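Local coordinates for protection of telomeres protein 1 (Schizosaccharomyces pombe, PDB 5USB) that binds single-stranded G-rich telomeric DNA to protect the 3' overhang of chromosome ends and regulates telomerase and telomere length, at residues F17-I22 and D85-K90; L33-Y38 and F63-I68. The protein carries 1 engineered substitution. One frame throughout, in Å; residues are numbered along the deposited sequence.

Contact 1. Residues F17-I22 and D85-K90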
loop_
_atom_site.group_PDB
_atom_site.type_symbol
_atom_site.label_atom_id
_atom_site.label_comp_id
_atom_site.label_asym_id
_atom_site.label_seq_id
_atom_site.Cartn_x
_atom_site.Cartn_y
_atom_site.Cartn_z
ATOM N N PHE A 17 -3.909 -4.872 -6.445
ATOM C CA PHE A 17 -4.698 -3.657 -6.286
ATOM C C PHE A 17 -3.950 -2.457 -6.844
ATOM O O PHE A 17 -2.728 -2.470 -6.985
ATOM C CB PHE A 17 -5.068 -3.415 -4.812
ATOM C CG PHE A 17 -3.903 -3.416 -3.870
ATOM C CD1 PHE A 17 -3.177 -2.257 -3.651
ATOM C CD2 PHE A 17 -3.573 -4.558 -3.168
ATOM C CE1 PHE A 17 -2.101 -2.260 -2.792
ATOM C CE2 PHE A 17 -2.500 -4.563 -2.280
ATOM C CZ PHE A 17 -1.768 -3.402 -2.102
ATOM N N TYR A 18 -4.714 -1.415 -7.123
ATOM C CA TYR A 18 -4.231 -0.087 -7.456
ATOM C C TYR A 18 -4.345 0.774 -6.199
ATOM O O TYR A 18 -5.310 0.653 -5.441
ATOM C CB TYR A 18 -5.085 0.534 -8.574
ATOM C CG TYR A 18 -4.884 -0.098 -9.932
ATOM C CD1 TYR A 18 -3.961 0.448 -10.792
ATOM C CD2 TYR A 18 -5.629 -1.188 -10.344
ATOM C CE1 TYR A 18 -3.758 -0.100 -12.038
ATOM C CE2 TYR A 18 -5.437 -1.749 -11.582
ATOM C CZ TYR A 18 -4.512 -1.208 -12.422
ATOM O OH TYR A 18 -4.294 -1.753 -13.691
ATOM N N ALA A 19 -3.389 1.667 -5.998
ATOM C CA ALA A 19 -3.426 2.506 -4.808
ATOM C C ALA A 19 -2.591 3.754 -5.023
ATOM O O ALA A 19 -1.750 3.832 -5.926
ATOM C CB ALA A 19 -2.917 1.743 -3.599
ATOM N N GLN A 20 -2.838 4.740 -4.172
ATOM C CA GLN A 20 -2.031 5.944 -4.113
ATOM C C GLN A 20 -1.118 5.894 -2.891
ATOM O O GLN A 20 -1.532 5.472 -1.806
ATOM C CB GLN A 20 -2.904 7.194 -4.055
ATOM C CG GLN A 20 -2.062 8.440 -4.247
ATOM C CD GLN A 20 -2.856 9.704 -4.426
ATOM O OE1 GLN A 20 -3.955 9.844 -3.906
ATOM N NE2 GLN A 20 -2.247 10.682 -5.110
ATOM N N VAL A 21 0.135 6.290 -3.095
ATOM C CA VAL A 21 1.135 6.278 -2.037
ATOM C C VAL A 21 0.962 7.528 -1.189
ATOM O O VAL A 21 1.076 8.661 -1.685
ATOM C CB VAL A 21 2.555 6.195 -2.606
ATOM C CG1 VAL A 21 3.567 6.246 -1.475
ATOM C CG2 VAL A 21 2.721 4.957 -3.402
ATOM N N ILE A 22 0.763 7.320 0.106
ATOM C CA ILE A 22 0.612 8.418 1.052
ATOM C C ILE A 22 1.922 8.757 1.728
ATOM O O ILE A 22 2.240 9.933 1.906
ATOM C CB ILE A 22 -0.472 8.076 2.097
ATOM C CG1 ILE A 22 -1.833 7.807 1.468
ATOM C CG2 ILE A 22 -0.547 9.211 3.107
ATOM C CD1 ILE A 22 -2.351 8.968 0.633
ATOM N N ASP A 85 2.607 9.302 -5.702
ATOM C CA ASP A 85 2.565 8.418 -6.850
ATOM C C ASP A 85 1.412 7.407 -6.736
ATOM O O ASP A 85 0.927 7.059 -5.646
ATOM C CB ASP A 85 3.866 7.633 -6.989
ATOM C CG ASP A 85 5.019 8.446 -7.484
ATOM O OD1 ASP A 85 4.841 9.599 -7.943
ATOM O OD2 ASP A 85 6.143 7.893 -7.421
ATOM N N TYR A 86 0.974 6.918 -7.896
ATOM C CA TYR A 86 0.056 5.799 -7.969
ATOM C C TYR A 86 0.834 4.543 -8.292
ATOM O O TYR A 86 1.829 4.593 -9.025
ATOM C CB TYR A 86 -1.022 6.050 -9.024
ATOM C CG TYR A 86 -1.864 7.250 -8.731
ATOM C CD1 TYR A 86 -2.995 7.133 -7.965
ATOM C CD2 TYR A 86 -1.518 8.493 -9.212
ATOM C CE1 TYR A 86 -3.780 8.228 -7.678
ATOM C CE2 TYR A 86 -2.277 9.596 -8.919
ATOM C CZ TYR A 86 -3.419 9.452 -8.164
ATOM O OH TYR A 86 -4.207 10.567 -7.878
ATOM N N VAL A 87 0.438 3.445 -7.678
ATOM C CA VAL A 87 1.109 2.170 -7.855
ATOM C C VAL A 87 0.072 1.090 -8.163
ATOM O O VAL A 87 -1.102 1.184 -7.789
ATOM C CB VAL A 87 1.985 1.760 -6.649
ATOM C CG1 VAL A 87 3.152 2.731 -6.429
ATOM C CG2 VAL A 87 1.184 1.659 -5.387
ATOM N N VAL A 88 0.534 0.050 -8.852
ATOM C CA VAL A 88 -0.209 -1.196 -9.027
ATOM C C VAL A 88 0.646 -2.297 -8.423
ATOM O O VAL A 88 1.816 -2.460 -8.785
ATOM C CB VAL A 88 -0.574 -1.476 -10.499
ATOM C CG1 VAL A 88 0.623 -1.502 -11.420
ATOM C CG2 VAL A 88 -1.436 -2.749 -10.545
ATOM N N MET A 89 0.080 -3.004 -7.450
ATOM C CA MET A 89 0.746 -4.091 -6.745
ATOM C C MET A 89 0.058 -5.377 -7.175
ATOM O O MET A 89 -1.160 -5.462 -7.123
ATOM C CB MET A 89 0.658 -3.846 -5.229
ATOM C CG MET A 89 1.374 -2.482 -4.920
ATOM S SD MET A 89 1.601 -1.983 -3.218
ATOM C CE MET A 89 2.513 -3.384 -2.689
ATOM N N LYS A 90 0.841 -6.346 -7.636
ATOM C CA LYS A 90 0.310 -7.568 -8.223
ATOM C C LYS A 90 0.828 -8.762 -7.448
ATOM O O LYS A 90 2.026 -8.862 -7.173
ATOM C CB LYS A 90 0.693 -7.668 -9.701
ATOM C CG LYS A 90 -0.058 -6.712 -10.565
ATOM C CD LYS A 90 0.369 -6.772 -12.014
ATOM C CE LYS A 90 -0.269 -5.683 -12.815
ATOM N NZ LYS A 90 0.426 -5.475 -14.127
HETATM O O HOH W 1 -5.847 10.553 -5.864
#

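Contact 2. Residues L33-Y38 and F63-I68. With nucleotides of chain B.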
loop_
_atom_site.group_PDB
_atom_site.type_symbol
_atom_site.label_atom_id
_atom_site.label_comp_id
_atom_site.label_asym_id
_atom_site.label_seq_id
_atom_site.Cartn_x
_atom_site.Cartn_y
_atom_site.Cartn_z
ATOM N N LEU A 33 6.071 1.475 2.389
ATOM C CA LEU A 33 5.075 2.307 1.743
ATOM C C LEU A 33 3.793 2.244 2.554
ATOM O O LEU A 33 3.476 1.218 3.132
ATOM C CB LEU A 33 4.726 1.803 0.303
ATOM C CG LEU A 33 5.801 1.681 -0.746
ATOM C CD1 LEU A 33 5.233 0.895 -1.947
ATOM C CD2 LEU A 33 6.326 3.074 -1.141
ATOM N N TYR A 34 3.067 3.348 2.609
ATOM C CA TYR A 34 1.717 3.375 3.148
ATOM C C TYR A 34 0.828 3.810 2.004
ATOM O O TYR A 34 1.081 4.872 1.414
ATOM C CB TYR A 34 1.585 4.364 4.313
ATOM C CG TYR A 34 2.479 4.015 5.490
ATOM C CD1 TYR A 34 3.827 4.270 5.478
ATOM C CD2 TYR A 34 1.944 3.376 6.599
ATOM C CE1 TYR A 34 4.622 3.926 6.538
ATOM C CE2 TYR A 34 2.751 3.005 7.668
ATOM C CZ TYR A 34 4.084 3.278 7.610
ATOM O OH TYR A 34 4.886 2.921 8.678
ATOM N N VAL A 35 -0.133 2.964 1.633
ATOM C CA VAL A 35 -0.946 3.210 0.450
ATOM C C VAL A 35 -2.428 3.111 0.770
ATOM O O VAL A 35 -2.834 2.525 1.769
ATOM C CB VAL A 35 -0.575 2.257 -0.687
ATOM C CG1 VAL A 35 0.913 2.280 -0.892
ATOM C CG2 VAL A 35 -1.059 0.860 -0.417
ATOM N N THR A 36 -3.234 3.749 -0.079
ATOM C CA THR A 36 -4.677 3.806 0.089
ATOM C C THR A 36 -5.362 3.793 -1.266
ATOM O O THR A 36 -4.804 4.283 -2.254
ATOM C CB THR A 36 -5.096 5.088 0.837
ATOM O OG1 THR A 36 -6.500 5.064 1.126
ATOM C CG2 THR A 36 -4.856 6.310 0.021
ATOM N N ASP A 37 -6.609 3.262 -1.287
ATOM C CA ASP A 37 -7.481 3.539 -2.426
ATOM C C ASP A 37 -8.751 4.242 -1.965
ATOM O O ASP A 37 -9.745 4.295 -2.712
ATOM C CB ASP A 37 -7.779 2.273 -3.238
ATOM C CG ASP A 37 -8.576 1.252 -2.495
ATOM O OD1 ASP A 37 -9.005 1.522 -1.353
ATOM O OD2 ASP A 37 -8.848 0.167 -3.098
ATOM N N TYR A 38 -8.709 4.791 -0.754
ATOM C CA TYR A 38 -9.818 5.514 -0.124
ATOM C C TYR A 38 -11.023 4.613 0.098
ATOM O O TYR A 38 -12.173 5.058 0.029
ATOM C CB TYR A 38 -10.145 6.775 -0.937
ATOM C CG TYR A 38 -9.041 7.780 -0.785
ATOM C CD1 TYR A 38 -8.990 8.566 0.354
ATOM C CD2 TYR A 38 -8.027 7.900 -1.733
ATOM C CE1 TYR A 38 -7.993 9.466 0.554
ATOM C CE2 TYR A 38 -6.986 8.820 -1.529
ATOM C CZ TYR A 38 -7.004 9.581 -0.361
ATOM O OH TYR A 38 -6.031 10.517 -0.092
ATOM N N PHE A 63 -7.975 3.422 6.662
ATOM C CA PHE A 63 -8.028 3.625 5.219
ATOM C C PHE A 63 -6.714 3.385 4.483
ATOM O O PHE A 63 -6.694 3.513 3.259
ATOM C CB PHE A 63 -8.512 5.056 4.892
ATOM C CG PHE A 63 -10.017 5.224 4.976
ATOM C CD1 PHE A 63 -10.663 5.455 6.186
ATOM C CD2 PHE A 63 -10.783 5.163 3.822
ATOM C CE1 PHE A 63 -12.029 5.581 6.224
ATOM C CE2 PHE A 63 -12.139 5.312 3.875
ATOM C CZ PHE A 63 -12.746 5.509 5.051
ATOM N N SER A 64 -5.634 3.047 5.172
ATOM C CA SER A 64 -4.340 2.838 4.520
ATOM C C SER A 64 -3.695 1.559 5.038
ATOM O O SER A 64 -3.921 1.138 6.178
ATOM C CB SER A 64 -3.400 4.027 4.772
ATOM O OG SER A 64 -4.034 5.203 4.348
ATOM N N ILE A 65 -2.857 0.946 4.202
ATOM C CA ILE A 65 -2.144 -0.284 4.552
ATOM C C ILE A 65 -0.640 -0.055 4.399
ATOM O O ILE A 65 -0.198 0.608 3.460
ATOM C CB ILE A 65 -2.607 -1.489 3.708
ATOM C CG1 ILE A 65 -1.990 -2.768 4.287
ATOM C CG2 ILE A 65 -2.275 -1.333 2.212
ATOM C CD1 ILE A 65 -2.582 -4.038 3.731
ATOM N N ARG A 66 0.122 -0.573 5.348
ATOM C CA ARG A 66 1.580 -0.548 5.302
ATOM C C ARG A 66 2.080 -1.687 4.433
ATOM O O ARG A 66 1.610 -2.809 4.571
ATOM C CB ARG A 66 2.153 -0.700 6.712
ATOM C CG ARG A 66 3.645 -0.973 6.775
ATOM C CD ARG A 66 4.024 -1.396 8.204
ATOM N NE ARG A 66 3.919 -0.305 9.150
ATOM C CZ ARG A 66 3.746 -0.457 10.457
ATOM N NH1 ARG A 66 3.651 -1.667 10.995
ATOM N NH2 ARG A 66 3.668 0.613 11.224
ATOM N N CYS A 67 3.034 -1.398 3.549
ATOM C CA CYS A 67 3.655 -2.420 2.705
ATOM C C CYS A 67 5.131 -2.404 3.047
ATOM O O CYS A 67 5.752 -1.344 2.979
ATOM C CB CYS A 67 3.442 -2.144 1.212
ATOM S SG CYS A 67 1.707 -1.860 0.764
ATOM N N ILE A 68 5.699 -3.575 3.390
ATOM C CA ILE A 68 7.128 -3.705 3.654
ATOM C C ILE A 68 7.799 -4.416 2.490
ATOM O O ILE A 68 7.388 -5.514 2.106
ATOM C CB ILE A 68 7.409 -4.461 4.962
ATOM C CG1 ILE A 68 6.594 -3.858 6.100
ATOM C CG2 ILE A 68 8.931 -4.460 5.252
ATOM C CD1 ILE A 68 6.967 -2.503 6.411
ATOM P P DA B 5 3.110 3.846 16.721
ATOM O OP1 DA B 5 4.110 4.600 17.443
ATOM O OP2 DA B 5 1.939 3.314 17.369
ATOM O "O5'" DA B 5 2.604 4.762 15.535
ATOM C "C5'" DA B 5 3.537 5.462 14.735
ATOM C "C4'" DA B 5 2.842 5.924 13.483
ATOM O "O4'" DA B 5 2.548 4.778 12.664
ATOM C "C3'" DA B 5 1.501 6.608 13.730
ATOM O "O3'" DA B 5 1.287 7.651 12.779
ATOM C "C2'" DA B 5 0.512 5.467 13.591
ATOM C "C1'" DA B 5 1.156 4.588 12.537
ATOM N N9 DA B 5 0.906 3.163 12.684
ATOM C C8 DA B 5 1.024 2.415 13.824
ATOM N N7 DA B 5 0.789 1.143 13.647
ATOM C C5 DA B 5 0.556 1.035 12.286
ATOM C C6 DA B 5 0.257 -0.058 11.466
ATOM N N6 DA B 5 0.150 -1.307 11.911
ATOM N N1 DA B 5 0.058 0.180 10.153
ATOM C C2 DA B 5 0.157 1.433 9.710
ATOM N N3 DA B 5 0.441 2.540 10.380
ATOM C C4 DA B 5 0.633 2.270 11.679
ATOM P P DG B 2 13.820 -10.169 12.675
ATOM O OP1 DG B 2 15.180 -10.171 13.247
ATOM O OP2 DG B 2 12.773 -11.040 13.221
ATOM O "O5'" DG B 2 13.294 -8.670 12.718
ATOM C "C5'" DG B 2 14.113 -7.604 12.249
ATOM C "C4'" DG B 2 13.260 -6.370 12.084
ATOM O "O4'" DG B 2 12.562 -6.370 10.825
ATOM C "C3'" DG B 2 12.154 -6.237 13.116
ATOM O "O3'" DG B 2 12.763 -5.688 14.269
ATOM C "C2'" DG B 2 11.206 -5.276 12.421
ATOM C "C1'" DG B 2 11.318 -5.682 10.964
ATOM N N9 DG B 2 10.270 -6.577 10.500
ATOM C C8 DG B 2 10.403 -7.924 10.314
ATOM N N7 DG B 2 9.316 -8.496 9.884
ATOM C C5 DG B 2 8.394 -7.466 9.818
ATOM C C6 DG B 2 7.034 -7.485 9.433
ATOM O O6 DG B 2 6.365 -8.438 9.036
ATOM N N1 DG B 2 6.458 -6.223 9.526
ATOM C C2 DG B 2 7.122 -5.085 9.912
ATOM N N2 DG B 2 6.408 -3.962 9.917
ATOM N N3 DG B 2 8.393 -5.058 10.279
ATOM C C4 DG B 2 8.965 -6.275 10.204
ATOM P P DT B 4 8.340 -0.347 18.058
ATOM O OP1 DT B 4 8.965 0.848 18.603
ATOM O OP2 DT B 4 7.976 -1.431 18.948
ATOM O "O5'" DT B 4 7.032 0.188 17.329
ATOM C "C5'" DT B 4 7.139 1.003 16.175
ATOM C "C4'" DT B 4 5.777 1.300 15.597
ATOM O "O4'" DT B 4 5.241 0.097 14.995
ATOM C "C3'" DT B 4 4.725 1.772 16.601
ATOM O "O3'" DT B 4 3.835 2.675 15.946
ATOM C "C2'" DT B 4 3.966 0.495 16.903
ATOM C "C1'" DT B 4 3.963 -0.164 15.534
ATOM N N1 DT B 4 3.763 -1.622 15.535
ATOM C C2 DT B 4 2.872 -2.161 14.640
ATOM O O2 DT B 4 2.294 -1.504 13.803
ATOM N N3 DT B 4 2.761 -3.522 14.700
ATOM C C4 DT B 4 3.403 -4.374 15.573
ATOM O O4 DT B 4 3.190 -5.576 15.517
ATOM C C5 DT B 4 4.310 -3.742 16.494
ATOM C C7 DT B 4 5.056 -4.594 17.474
ATOM C C6 DT B 4 4.430 -2.413 16.443
HETATM O O HOH W 2 -7.663 2.016 1.188
#

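Contact 1. Residues F17-I22 and D85-K90
Five backbone hydrogen bonds zip strand 17-22 to the antiparallel segment 85-90, the straightest running from Val21 N to Asp85 O (2.8 Å, 176° at the hydrogen). The tight face is the one carrying Phe17, Ala19, Val21, Val87 and Met89, all buried. Here the Phe17 ring, held in the crowded position between its own N and carbonyl carbon (chi1 53°), receives Met89 CB over one face. The Met89 chain bends at chi3, and its SD stands obliquely to the ring, 3.7 Å from Phe17 CE1, a Met-aromatic contact. Val21 CG2 meets Val87 CG1 at 3.8 Å, the two side chains crossing at about a right angle.

The other face, with Tyr18, Gln20, Tyr86 and Val88, is less buried and reaches water. Val88 CG2 sits over the Tyr18 ring, 3.9 Å from its centroid. The extended Gln20 chain lies alongside Tyr86, its amide stacked on the ring with planes 13° apart. Gln20 NE2 donates a hydrogen bond to Gly84 O, and one water joins Gln20 OE1 (2.8 Å) to Tyr86 OH (2.6 Å), engaging both ends of the amide. An alanine in place of Tyr86 would remove the ring under this amide and the hydroxyl at the water, and would probably loosen the packing against Ile131 of helix 129-138. Such antiparallel pairing, one face on an apolar core, is characteristic of the OB-fold barrel.

Contact 2. Residues L33-Y38 and F63-I68
Arg66 leaves its strand with CG anti to the backbone N (chi1 168°) and turns at chi3 (-69°), while Tyr34 holds CG anti to its carbonyl carbon, so that the two side chains run side by side to the DNA. They form a non-hydrogen-bonded pair of the antiparallel strands 33-36 and 65-68, part of the OB-fold surface that binds single-stranded telomeric DNA. The ring and guanidinium planes stand 83° apart, and a weak hydrogen bond runs from Arg66 NE to Tyr34 OH (3.4 Å). One guanidinium face lies over the base of DA5 of chain B, offset toward the rim, with Arg66 NH2 3.3 Å from C5 of that base, which would probably favour cation-pi attraction. At the guanidinium edge, Arg66 NH1 donates to O2 of DT4 of chain B (3.1 Å). Tyr34 adds its ring edge, CE2 lying 3.6 Å from N3 of DA5 of chain B.

Behind this pair, Val35, Ile65 and Cys67 occupy the other face of the sheet, and CG2 of Val35 touches CG2 of Ile65 at 3.6 Å. Where strand 33-36 ends, Thr36 turns OG1 anti to its N. That hydroxyl accepts from Tyr38 N (2.9 Å) in an ST turn, and Thr36 CG2 rests over one face of the Tyr38 ring. The same Thr36 OG1 donates to Phe63 O at 2.6 Å, approaching from above the carbonyl plane.

How the contacts relate
The centres of contacts 1 and 2 lie about 8 Å apart in one curled sheet of the ssDNA-binding domain. Along the chain the order is 17-22, 33-38, 63-68 and 85-90, so contact 2 is nested inside the loop that contact 1 closes. Strands 14-26 and 31-36, consecutive in sequence, are neighbours in the sheet, and probable hydrogen bonds from Gln20 N to Thr36 O and from Ile22 N to Tyr34 O (both 2.8 Å) join the contacts. Strand 14-26 thus pairs with both 86-90 and 31-36, and 31-36 in turn with 65-69, linking the DNA-binding pair of contact 2 to a region about 8 Å from the nucleic acid at its nearest atom.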